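Local coordinates for putative lipoprotein (Bacteroides ovatus, PDB 3OQQ) that is of unknown function but is probably an extracellular, calcium-binding lipoprotein carrying two domains of unknown function, DUF4841 and DUF4842, at residues Pro190-Lys201 with Glu265-Thr275; Thr231-Trp242 with Pro252-Ala262. All coordinates share one frame; numbering follows the deposited sequence.

Contact 1 of 2, residues Pro190-Lys201 with Glu265-Thr275; sequences PTVLGVVLDGLK and EGTVITLDGLT
Two antiparallel neighbours at the centre of a six-stranded sheet, strands 190-198 and 266-272, pair from V192-D272 to D198-G266. Three hydrogen-bonded pairs, L193-L271, V195-I269 and L197-T267, make the ladder; its straightest rung runs from L271 N to L193 O (2.8 Å, 176°). On the face of these pairs, L178 of strand 173-184 packs on V195 and I269, V182 on L271, and F152 of strand 150-161 on L193. CD1 of L193 lies alongside CB of L271, and CD2, the other branch, meets CD2 of L274 (4.0 Å), whose side chain crosses at about a right angle. Further along, CD1 of L197 meets CD1 of I269 at 3.8 Å.

On the other face V196 stands beside V268, and its CG1, anti to the backbone N (chi1 175°), touches CG of E265, which crosses it and sends its carboxylate to S354. V192 CG1 rests on T270 CB. G194 sits opposite T270, where a side chain would collide with I269 O. At the backbone angles of G266 a CB would jam against the preceding carbonyl and L197 O.

Beyond the ladder, the type II turn L197-L200 is tied to segment 265-275 by G199 N to E265 O and T267 OG1 to L200 O (3.0 Å). A valine at T267 is likely to leave the carbonyl of L200 without this hydroxyl donor and the turn less firmly tied. At the far end, T191 O accepts from L274 N at 3.3 Å, the donor standing 43° out of the carbonyl plane.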
loop_
_atom_site.group_PDB
_atom_site.type_symbol
_atom_site.label_atom_id
_atom_site.label_comp_id
_atom_site.label_asym_id
_atom_site.label_seq_id
_atom_site.Cartn_x
_atom_site.Cartn_y
_atom_site.Cartn_z
ATOM N N PRO A 190 -19.877 -1.295 -2.548
ATOM C CA PRO A 190 -18.629 -1.819 -1.933
ATOM C C PRO A 190 -18.808 -2.088 -0.434
ATOM O O PRO A 190 -19.462 -1.321 0.255
ATOM C CB PRO A 190 -17.607 -0.701 -2.172
ATOM C CG PRO A 190 -18.159 0.097 -3.309
ATOM C CD PRO A 190 -19.656 0.042 -3.136
ATOM N N THR A 191 -18.262 -3.199 0.057
ATOM C CA THR A 191 -18.423 -3.584 1.454
ATOM C C THR A 191 -17.081 -3.834 2.136
ATOM O O THR A 191 -16.983 -3.659 3.344
ATOM C CB THR A 191 -19.294 -4.851 1.549
ATOM O OG1 THR A 191 -18.733 -5.856 0.708
ATOM C CG2 THR A 191 -20.761 -4.604 1.147
ATOM N N VAL A 192 -16.086 -4.331 1.383
ATOM C CA VAL A 192 -14.787 -4.727 1.935
ATOM C C VAL A 192 -13.642 -4.218 1.067
ATOM O O VAL A 192 -13.794 -4.091 -0.143
ATOM C CB VAL A 192 -14.681 -6.294 2.071
ATOM C CG1 VAL A 192 -13.367 -6.719 2.742
ATOM C CG2 VAL A 192 -15.873 -6.908 2.816
ATOM N N LEU A 193 -12.493 -3.929 1.708
ATOM C CA LEU A 193 -11.200 -3.674 1.086
ATOM C C LEU A 193 -10.228 -4.642 1.748
ATOM O O LEU A 193 -10.462 -5.084 2.873
ATOM C CB LEU A 193 -10.718 -2.226 1.134
ATOM C CG LEU A 193 -10.353 -1.576 2.467
ATOM C CD1 LEU A 193 -8.916 -1.830 2.833
ATOM C CD2 LEU A 193 -10.532 -0.090 2.369
ATOM N N GLY A 194 -9.175 -5.003 1.056
ATOM C CA GLY A 194 -8.212 -5.924 1.643
ATOM C C GLY A 194 -6.940 -6.066 0.847
ATOM O O GLY A 194 -6.749 -5.411 -0.187
ATOM N N VAL A 195 -6.079 -6.964 1.311
ATOM C CA VAL A 195 -4.812 -7.217 0.646
ATOM C C VAL A 195 -4.397 -8.637 0.957
ATOM O O VAL A 195 -4.666 -9.153 2.030
ATOM C CB VAL A 195 -3.687 -6.173 1.039
ATOM C CG1 VAL A 195 -3.318 -6.235 2.526
ATOM C CG2 VAL A 195 -2.433 -6.318 0.162
ATOM N N VAL A 196 -3.784 -9.261 -0.011
ATOM C CA VAL A 196 -3.115 -10.530 0.143
ATOM C C VAL A 196 -1.633 -10.175 0.180
ATOM O O VAL A 196 -1.143 -9.540 -0.759
ATOM C CB VAL A 196 -3.411 -11.550 -0.988
ATOM C CG1 VAL A 196 -2.556 -12.796 -0.802
ATOM C CG2 VAL A 196 -4.898 -11.897 -1.086
ATOM N N LEU A 197 -0.932 -10.557 1.254
ATOM C CA LEU A 197 0.513 -10.388 1.352
ATOM C C LEU A 197 1.075 -11.667 0.787
ATOM O O LEU A 197 1.296 -12.649 1.507
ATOM C CB LEU A 197 0.962 -10.130 2.794
ATOM C CG LEU A 197 0.351 -8.925 3.493
ATOM C CD1 LEU A 197 0.739 -8.921 4.924
ATOM C CD2 LEU A 197 0.708 -7.611 2.790
ATOM N N ASP A 198 1.177 -11.687 -0.545
ATOM C CA ASP A 198 1.559 -12.831 -1.351
ATOM C C ASP A 198 2.917 -13.409 -0.924
ATOM O O ASP A 198 3.911 -12.678 -0.823
ATOM C CB ASP A 198 1.578 -12.415 -2.826
ATOM C CG ASP A 198 1.317 -13.552 -3.774
ATOM O OD1 ASP A 198 2.097 -14.515 -3.762
ATOM O OD2 ASP A 198 0.311 -13.489 -4.507
ATOM N N GLY A 199 2.922 -14.711 -0.633
ATOM C CA GLY A 199 4.128 -15.405 -0.196
ATOM C C GLY A 199 4.426 -15.278 1.287
ATOM O O GLY A 199 5.318 -15.969 1.779
ATOM N N LEU A 200 3.695 -14.402 2.030
ATOM C CA LEU A 200 3.939 -14.309 3.464
ATOM C C LEU A 200 3.176 -15.438 4.173
ATOM O O LEU A 200 2.083 -15.228 4.685
ATOM C CB LEU A 200 3.618 -12.938 4.059
ATOM C CG LEU A 200 4.256 -12.740 5.452
ATOM C CD1 LEU A 200 5.790 -12.524 5.366
ATOM C CD2 LEU A 200 3.588 -11.656 6.189
ATOM N N LYS A 201 3.757 -16.643 4.148
ATOM C CA LYS A 201 3.172 -17.870 4.694
ATOM C C LYS A 201 3.091 -17.855 6.226
ATOM O O LYS A 201 3.860 -17.147 6.877
ATOM C CB LYS A 201 3.972 -19.091 4.210
ATOM C CG LYS A 201 4.098 -19.156 2.689
ATOM C CD LYS A 201 4.479 -20.530 2.217
ATOM C CE LYS A 201 5.208 -20.500 0.895
ATOM N NZ LYS A 201 6.668 -20.717 1.081
ATOM N N GLU A 265 -1.922 -18.696 -0.379
ATOM C CA GLU A 265 -1.315 -17.564 -1.113
ATOM C C GLU A 265 -0.562 -16.577 -0.209
ATOM O O GLU A 265 0.165 -15.716 -0.710
ATOM C CB GLU A 265 -2.394 -16.800 -1.911
ATOM C CG GLU A 265 -3.515 -16.225 -1.049
ATOM C CD GLU A 265 -4.734 -17.100 -0.867
ATOM O OE1 GLU A 265 -4.584 -18.335 -0.711
ATOM O OE2 GLU A 265 -5.853 -16.541 -0.888
ATOM N N GLY A 266 -0.755 -16.685 1.098
ATOM C CA GLY A 266 -0.106 -15.781 2.037
ATOM C C GLY A 266 -1.108 -15.258 3.039
ATOM O O GLY A 266 -2.175 -15.860 3.192
ATOM N N THR A 267 -0.768 -14.151 3.739
ATOM C CA THR A 267 -1.647 -13.530 4.762
ATOM C C THR A 267 -2.784 -12.755 4.076
ATOM O O THR A 267 -2.528 -11.898 3.219
ATOM C CB THR A 267 -0.818 -12.639 5.712
ATOM O OG1 THR A 267 0.253 -13.423 6.236
ATOM C CG2 THR A 267 -1.654 -12.070 6.876
ATOM N N VAL A 268 -4.035 -13.053 4.438
ATOM C CA VAL A 268 -5.172 -12.350 3.806
ATOM C C VAL A 268 -5.790 -11.390 4.843
ATOM O O VAL A 268 -6.265 -11.831 5.885
ATOM C CB VAL A 268 -6.213 -13.322 3.190
ATOM C CG1 VAL A 268 -7.420 -12.563 2.622
ATOM C CG2 VAL A 268 -5.564 -14.217 2.128
ATOM N N ILE A 269 -5.752 -10.078 4.542
ATOM C CA ILE A 269 -6.225 -9.017 5.421
ATOM C C ILE A 269 -7.460 -8.356 4.822
ATOM O O ILE A 269 -7.412 -7.886 3.686
ATOM C CB ILE A 269 -5.072 -7.976 5.666
ATOM C CG1 ILE A 269 -3.860 -8.681 6.333
ATOM C CG2 ILE A 269 -5.559 -6.774 6.538
ATOM C CD1 ILE A 269 -2.597 -7.884 6.442
ATOM N N THR A 270 -8.562 -8.292 5.596
ATOM C CA THR A 270 -9.769 -7.612 5.106
ATOM C C THR A 270 -10.304 -6.603 6.130
ATOM O O THR A 270 -10.329 -6.880 7.329
ATOM C CB THR A 270 -10.876 -8.590 4.722
ATOM O OG1 THR A 270 -11.195 -9.378 5.855
ATOM C CG2 THR A 270 -10.511 -9.481 3.530
ATOM N N LEU A 271 -10.749 -5.449 5.623
ATOM C CA LEU A 271 -11.415 -4.401 6.362
ATOM C C LEU A 271 -12.836 -4.317 5.842
ATOM O O LEU A 271 -13.066 -3.866 4.715
ATOM C CB LEU A 271 -10.682 -3.059 6.219
ATOM C CG LEU A 271 -11.372 -1.861 6.917
ATOM C CD1 LEU A 271 -11.521 -2.096 8.449
ATOM C CD2 LEU A 271 -10.627 -0.594 6.641
ATOM N N ASP A 272 -13.778 -4.825 6.642
ATOM C CA ASP A 272 -15.212 -4.874 6.320
ATOM C C ASP A 272 -15.898 -3.701 7.032
ATOM O O ASP A 272 -15.305 -3.140 7.963
ATOM C CB ASP A 272 -15.734 -6.238 6.776
ATOM C CG ASP A 272 -17.109 -6.704 6.318
ATOM O OD1 ASP A 272 -17.846 -5.897 5.679
ATOM O OD2 ASP A 272 -17.457 -7.843 6.616
ATOM N N GLY A 273 -17.076 -3.280 6.556
ATOM C CA GLY A 273 -17.793 -2.149 7.160
ATOM C C GLY A 273 -17.870 -0.873 6.346
ATOM O O GLY A 273 -18.432 0.144 6.804
ATOM N N LEU A 274 -17.292 -0.912 5.116
ATOM C CA LEU A 274 -17.260 0.217 4.193
ATOM C C LEU A 274 -18.650 0.774 3.899
ATOM O O LEU A 274 -18.784 1.977 3.714
ATOM C CB LEU A 274 -16.582 -0.164 2.853
ATOM C CG LEU A 274 -15.145 -0.649 2.874
ATOM C CD1 LEU A 274 -14.601 -0.747 1.396
ATOM C CD2 LEU A 274 -14.266 0.256 3.767
ATOM N N THR A 275 -19.675 -0.091 3.848
ATOM C CA THR A 275 -21.056 0.338 3.574
ATOM C C THR A 275 -21.615 1.302 4.676
ATOM O O THR A 275 -22.560 2.059 4.412
ATOM C CB THR A 275 -21.941 -0.911 3.416
ATOM O OG1 THR A 275 -23.076 -0.595 2.632
ATOM C CG2 THR A 275 -22.356 -1.561 4.751
HETATM O O HOH W 1 -19.424 -2.984 4.437
#

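Contact 2 of 2, residues Thr231-Trp242 with Pro252-Ala262; sequences TKNIVKVENKNW and PRFAILTVDKA
W242 and R253 make the tight end of this antiparallel hairpin: CB of R253 sits over the six-membered ring, 4.0 Å from its centroid, in a CH-pi contact. CG of W242 lies between its backbone N and carbonyl carbon (chi1 67°), bringing the indole back along the partner strand until NE1 is 3.8 Å from A255 CB. A classic bulge, with N241 and W242 both facing R253, shifts the register here; R253 N still gives to W242 O (2.7 Å). The guanidinium reaches onward to D247 and D279. On the same buried face V237 CG2 lies against L257 CB at 3.9 Å.

The opposite face is more solvent-exposed: I234 and K236 are exposed, their partners partly so. CG of K236 runs beside I256 CG2, while its NZ turns to E238 OE1 in a salt bridge whose hydrogen bond is weak (3.2 Å). I234 straddles two partners, CG2 meeting T258 CG2 (3.7 Å) and CG1 the carboxylate carbon of D260. Two waters link the T231 and K232 carbonyls to K261 NZ, which also reaches V205 O.

Strand 234-242 is an outermost strand of its sheet; strand 253-263 pairs on its other side with 266-272, while strands 205-215 and 221-230 cover the buried face.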
loop_
_atom_site.group_PDB
_atom_site.type_symbol
_atom_site.label_atom_id
_atom_site.label_comp_id
_atom_site.label_asym_id
_atom_site.label_seq_id
_atom_site.Cartn_x
_atom_site.Cartn_y
_atom_site.Cartn_z
ATOM N N THR A 231 -1.370 -15.550 18.620
ATOM C CA THR A 231 -0.759 -16.724 17.984
ATOM C C THR A 231 -1.771 -17.437 17.097
ATOM O O THR A 231 -1.441 -18.461 16.502
ATOM C CB THR A 231 -0.218 -17.701 19.046
ATOM O OG1 THR A 231 -1.283 -18.071 19.938
ATOM C CG2 THR A 231 0.980 -17.142 19.793
ATOM N N LYS A 232 -3.005 -16.916 17.032
ATOM C CA LYS A 232 -4.104 -17.465 16.225
ATOM C C LYS A 232 -3.799 -17.404 14.721
ATOM O O LYS A 232 -3.132 -16.464 14.268
ATOM C CB LYS A 232 -5.404 -16.668 16.469
ATOM C CG LYS A 232 -6.016 -16.812 17.861
ATOM C CD LYS A 232 -7.137 -15.793 18.013
ATOM C CE LYS A 232 -7.728 -15.772 19.396
ATOM N NZ LYS A 232 -8.830 -14.778 19.493
ATOM N N ASN A 233 -4.365 -18.358 13.958
ATOM C CA ASN A 233 -4.324 -18.378 12.491
ATOM C C ASN A 233 -5.185 -17.232 11.940
ATOM O O ASN A 233 -4.794 -16.533 11.001
ATOM C CB ASN A 233 -4.835 -19.727 11.974
ATOM C CG ASN A 233 -3.833 -20.851 12.129
ATOM O OD1 ASN A 233 -2.719 -20.660 12.629
ATOM N ND2 ASN A 233 -4.185 -22.035 11.641
ATOM N N ILE A 234 -6.353 -17.028 12.566
ATOM C CA ILE A 234 -7.289 -15.975 12.205
ATOM C C ILE A 234 -7.519 -15.083 13.420
ATOM O O ILE A 234 -7.962 -15.538 14.471
ATOM C CB ILE A 234 -8.636 -16.540 11.647
ATOM C CG1 ILE A 234 -8.412 -17.483 10.430
ATOM C CG2 ILE A 234 -9.598 -15.386 11.299
ATOM C CD1 ILE A 234 -9.584 -18.486 10.177
ATOM N N VAL A 235 -7.223 -13.812 13.250
ATOM C CA VAL A 235 -7.423 -12.764 14.227
ATOM C C VAL A 235 -8.508 -11.889 13.638
ATOM O O VAL A 235 -8.362 -11.395 12.525
ATOM C CB VAL A 235 -6.083 -11.994 14.497
ATOM C CG1 VAL A 235 -6.303 -10.779 15.386
ATOM C CG2 VAL A 235 -5.047 -12.922 15.113
ATOM N N LYS A 236 -9.627 -11.768 14.343
ATOM C CA LYS A 236 -10.735 -10.924 13.921
ATOM C C LYS A 236 -10.962 -9.878 15.005
ATOM O O LYS A 236 -11.161 -10.254 16.154
ATOM C CB LYS A 236 -11.991 -11.779 13.671
ATOM C CG LYS A 236 -13.222 -11.002 13.200
ATOM C CD LYS A 236 -14.250 -11.956 12.614
ATOM C CE LYS A 236 -15.656 -11.640 13.043
ATOM N NZ LYS A 236 -15.942 -12.109 14.429
ATOM N N VAL A 237 -10.855 -8.577 14.663
ATOM C CA VAL A 237 -11.138 -7.508 15.627
ATOM C C VAL A 237 -12.272 -6.649 15.028
ATOM O O VAL A 237 -12.324 -6.426 13.811
ATOM C CB VAL A 237 -9.924 -6.673 16.142
ATOM C CG1 VAL A 237 -8.882 -7.565 16.803
ATOM C CG2 VAL A 237 -9.296 -5.814 15.073
ATOM N N GLU A 238 -13.228 -6.276 15.864
ATOM C CA GLU A 238 -14.369 -5.524 15.368
ATOM C C GLU A 238 -14.940 -4.546 16.395
ATOM O O GLU A 238 -14.887 -4.774 17.612
ATOM C CB GLU A 238 -15.494 -6.482 14.908
ATOM C CG GLU A 238 -15.936 -7.493 15.954
ATOM C CD GLU A 238 -17.140 -8.350 15.621
ATOM O OE1 GLU A 238 -17.089 -9.075 14.607
ATOM O OE2 GLU A 238 -18.106 -8.357 16.418
ATOM N N ASN A 239 -15.540 -3.484 15.875
ATOM C CA ASN A 239 -16.314 -2.534 16.658
ATOM C C ASN A 239 -17.522 -2.259 15.808
ATOM O O ASN A 239 -17.394 -1.647 14.750
ATOM C CB ASN A 239 -15.526 -1.274 17.015
ATOM C CG ASN A 239 -16.279 -0.290 17.883
ATOM O OD1 ASN A 239 -17.516 -0.208 17.864
ATOM N ND2 ASN A 239 -15.545 0.489 18.672
ATOM N N LYS A 240 -18.674 -2.782 16.225
ATOM C CA LYS A 240 -19.913 -2.665 15.462
ATOM C C LYS A 240 -20.854 -1.586 16.031
ATOM O O LYS A 240 -22.049 -1.575 15.713
ATOM C CB LYS A 240 -20.604 -4.030 15.400
ATOM C CG LYS A 240 -19.782 -5.048 14.590
ATOM C CD LYS A 240 -20.417 -6.426 14.637
ATOM C CE LYS A 240 -20.834 -6.894 13.269
ATOM N NZ LYS A 240 -20.986 -8.379 13.233
ATOM N N ASN A 241 -20.307 -0.634 16.797
ATOM C CA ASN A 241 -21.151 0.384 17.397
ATOM C C ASN A 241 -20.408 1.706 17.566
ATOM O O ASN A 241 -20.559 2.380 18.588
ATOM C CB ASN A 241 -21.666 -0.143 18.752
ATOM C CG ASN A 241 -22.830 0.615 19.328
ATOM O OD1 ASN A 241 -23.774 0.950 18.625
ATOM N ND2 ASN A 241 -22.805 0.866 20.642
ATOM N N TRP A 242 -19.629 2.114 16.549
ATOM C CA TRP A 242 -18.848 3.337 16.658
ATOM C C TRP A 242 -19.416 4.467 15.814
ATOM O O TRP A 242 -20.181 4.256 14.867
ATOM C CB TRP A 242 -17.371 3.089 16.298
ATOM C CG TRP A 242 -17.120 2.748 14.847
ATOM C CD1 TRP A 242 -17.105 1.498 14.291
ATOM C CD2 TRP A 242 -16.826 3.670 13.775
ATOM N NE1 TRP A 242 -16.849 1.589 12.933
ATOM C CE2 TRP A 242 -16.649 2.905 12.599
ATOM C CE3 TRP A 242 -16.674 5.072 13.702
ATOM C CZ2 TRP A 242 -16.356 3.493 11.358
ATOM C CZ3 TRP A 242 -16.394 5.654 12.476
ATOM C CH2 TRP A 242 -16.262 4.871 11.314
ATOM N N PRO A 252 -25.296 3.858 14.494
ATOM C CA PRO A 252 -23.900 3.439 14.658
ATOM C C PRO A 252 -23.301 2.889 13.366
ATOM O O PRO A 252 -24.023 2.482 12.451
ATOM C CB PRO A 252 -23.972 2.364 15.743
ATOM C CG PRO A 252 -25.321 1.817 15.652
ATOM C CD PRO A 252 -26.217 2.942 15.199
ATOM N N ARG A 253 -21.962 2.874 13.308
ATOM C CA ARG A 253 -21.241 2.369 12.155
ATOM C C ARG A 253 -20.488 1.134 12.600
ATOM O O ARG A 253 -20.496 0.828 13.803
ATOM C CB ARG A 253 -20.329 3.471 11.572
ATOM C CG ARG A 253 -21.080 4.808 11.355
ATOM C CD ARG A 253 -20.146 5.849 10.787
ATOM N NE ARG A 253 -20.734 7.185 10.712
ATOM C CZ ARG A 253 -21.462 7.640 9.695
ATOM N NH1 ARG A 253 -21.808 6.830 8.703
ATOM N NH2 ARG A 253 -21.893 8.894 9.689
ATOM N N PHE A 254 -19.916 0.359 11.644
ATOM C CA PHE A 254 -19.174 -0.839 12.015
ATOM C C PHE A 254 -17.909 -1.027 11.191
ATOM O O PHE A 254 -17.812 -0.566 10.047
ATOM C CB PHE A 254 -20.050 -2.090 11.935
ATOM C CG PHE A 254 -20.306 -2.683 10.569
ATOM C CD1 PHE A 254 -21.285 -2.145 9.730
ATOM C CD2 PHE A 254 -19.628 -3.822 10.151
ATOM C CE1 PHE A 254 -21.566 -2.727 8.493
ATOM C CE2 PHE A 254 -19.901 -4.396 8.906
ATOM C CZ PHE A 254 -20.860 -3.836 8.082
ATOM N N ALA A 255 -16.933 -1.717 11.777
ATOM C CA ALA A 255 -15.690 -2.067 11.072
ATOM C C ALA A 255 -15.249 -3.417 11.582
ATOM O O ALA A 255 -15.413 -3.691 12.769
ATOM C CB ALA A 255 -14.618 -1.006 11.298
ATOM N N ILE A 256 -14.818 -4.302 10.682
ATOM C CA ILE A 256 -14.348 -5.655 11.038
ATOM C C ILE A 256 -13.011 -5.889 10.337
ATOM O O ILE A 256 -12.964 -5.891 9.104
ATOM C CB ILE A 256 -15.358 -6.792 10.703
ATOM C CG1 ILE A 256 -16.794 -6.507 11.221
ATOM C CG2 ILE A 256 -14.825 -8.153 11.193
ATOM C CD1 ILE A 256 -17.900 -7.369 10.553
ATOM N N LEU A 257 -11.949 -6.118 11.118
ATOM C CA LEU A 257 -10.624 -6.378 10.570
ATOM C C LEU A 257 -10.257 -7.829 10.820
ATOM O O LEU A 257 -10.192 -8.267 11.965
ATOM C CB LEU A 257 -9.581 -5.426 11.180
ATOM C CG LEU A 257 -8.105 -5.688 10.896
ATOM C CD1 LEU A 257 -7.793 -5.631 9.391
ATOM C CD2 LEU A 257 -7.274 -4.729 11.664
ATOM N N THR A 258 -10.060 -8.584 9.731
ATOM C CA THR A 258 -9.700 -9.988 9.807
ATOM C C THR A 258 -8.303 -10.151 9.248
ATOM O O THR A 258 -7.993 -9.647 8.172
ATOM C CB THR A 258 -10.737 -10.875 9.093
ATOM O OG1 THR A 258 -12.031 -10.578 9.614
ATOM C CG2 THR A 258 -10.455 -12.379 9.273
ATOM N N VAL A 259 -7.452 -10.839 10.003
ATOM C CA VAL A 259 -6.109 -11.187 9.543
ATOM C C VAL A 259 -6.046 -12.723 9.528
ATOM O O VAL A 259 -6.188 -13.351 10.575
ATOM C CB VAL A 259 -4.967 -10.531 10.365
ATOM C CG1 VAL A 259 -3.610 -10.917 9.795
ATOM C CG2 VAL A 259 -5.107 -9.011 10.396
ATOM N N ASP A 260 -5.868 -13.317 8.338
ATOM C CA ASP A 260 -5.780 -14.773 8.183
ATOM C C ASP A 260 -4.395 -15.112 7.635
ATOM O O ASP A 260 -4.154 -14.939 6.438
ATOM C CB ASP A 260 -6.908 -15.302 7.269
ATOM C CG ASP A 260 -7.034 -16.826 7.168
ATOM O OD1 ASP A 260 -6.081 -17.529 7.543
ATOM O OD2 ASP A 260 -8.072 -17.303 6.665
ATOM N N LYS A 261 -3.480 -15.592 8.519
ATOM C CA LYS A 261 -2.116 -15.886 8.103
ATOM C C LYS A 261 -2.009 -17.280 7.485
ATOM O O LYS A 261 -0.973 -17.601 6.928
ATOM C CB LYS A 261 -1.144 -15.755 9.306
ATOM C CG LYS A 261 -1.226 -16.912 10.361
ATOM C CD LYS A 261 -0.136 -16.744 11.388
ATOM C CE LYS A 261 -0.143 -17.806 12.465
ATOM N NZ LYS A 261 0.728 -17.393 13.608
ATOM N N ALA A 262 -3.070 -18.090 7.558
ATOM C CA ALA A 262 -3.029 -19.499 7.175
ATOM C C ALA A 262 -3.503 -19.837 5.737
ATOM O O ALA A 262 -3.578 -21.013 5.389
ATOM C CB ALA A 262 -3.814 -20.316 8.196
HETATM O O HOH W 2 1.043 -19.492 15.370
HETATM O O HOH W 3 -0.717 -15.317 14.757
#

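Overall arrangement
Both contacts belong to the same six-stranded antiparallel sheet, and their centres lie 11 Å apart. Contact 1 holds its middle, joining strands distant in sequence; contact 2 is the local hairpin that ends the sheet on one side. Strands 253-263 and 266-272 join them directly, with V268 N near D260 O and D272 N near I256 O, both at 2.8 Å and probable hydrogen bonds. Chemistry follows position: contact 1 is mostly buried, with leucine, valine and isoleucine on its inner face, whereas contact 2 has K236 and K240 exposed and the carboxylates of E238 and D260 partly so, while R253 carries charge into its buried aliphatic and tryptophan face. G273 CA also packs on F254 CE2 at the shared boundary.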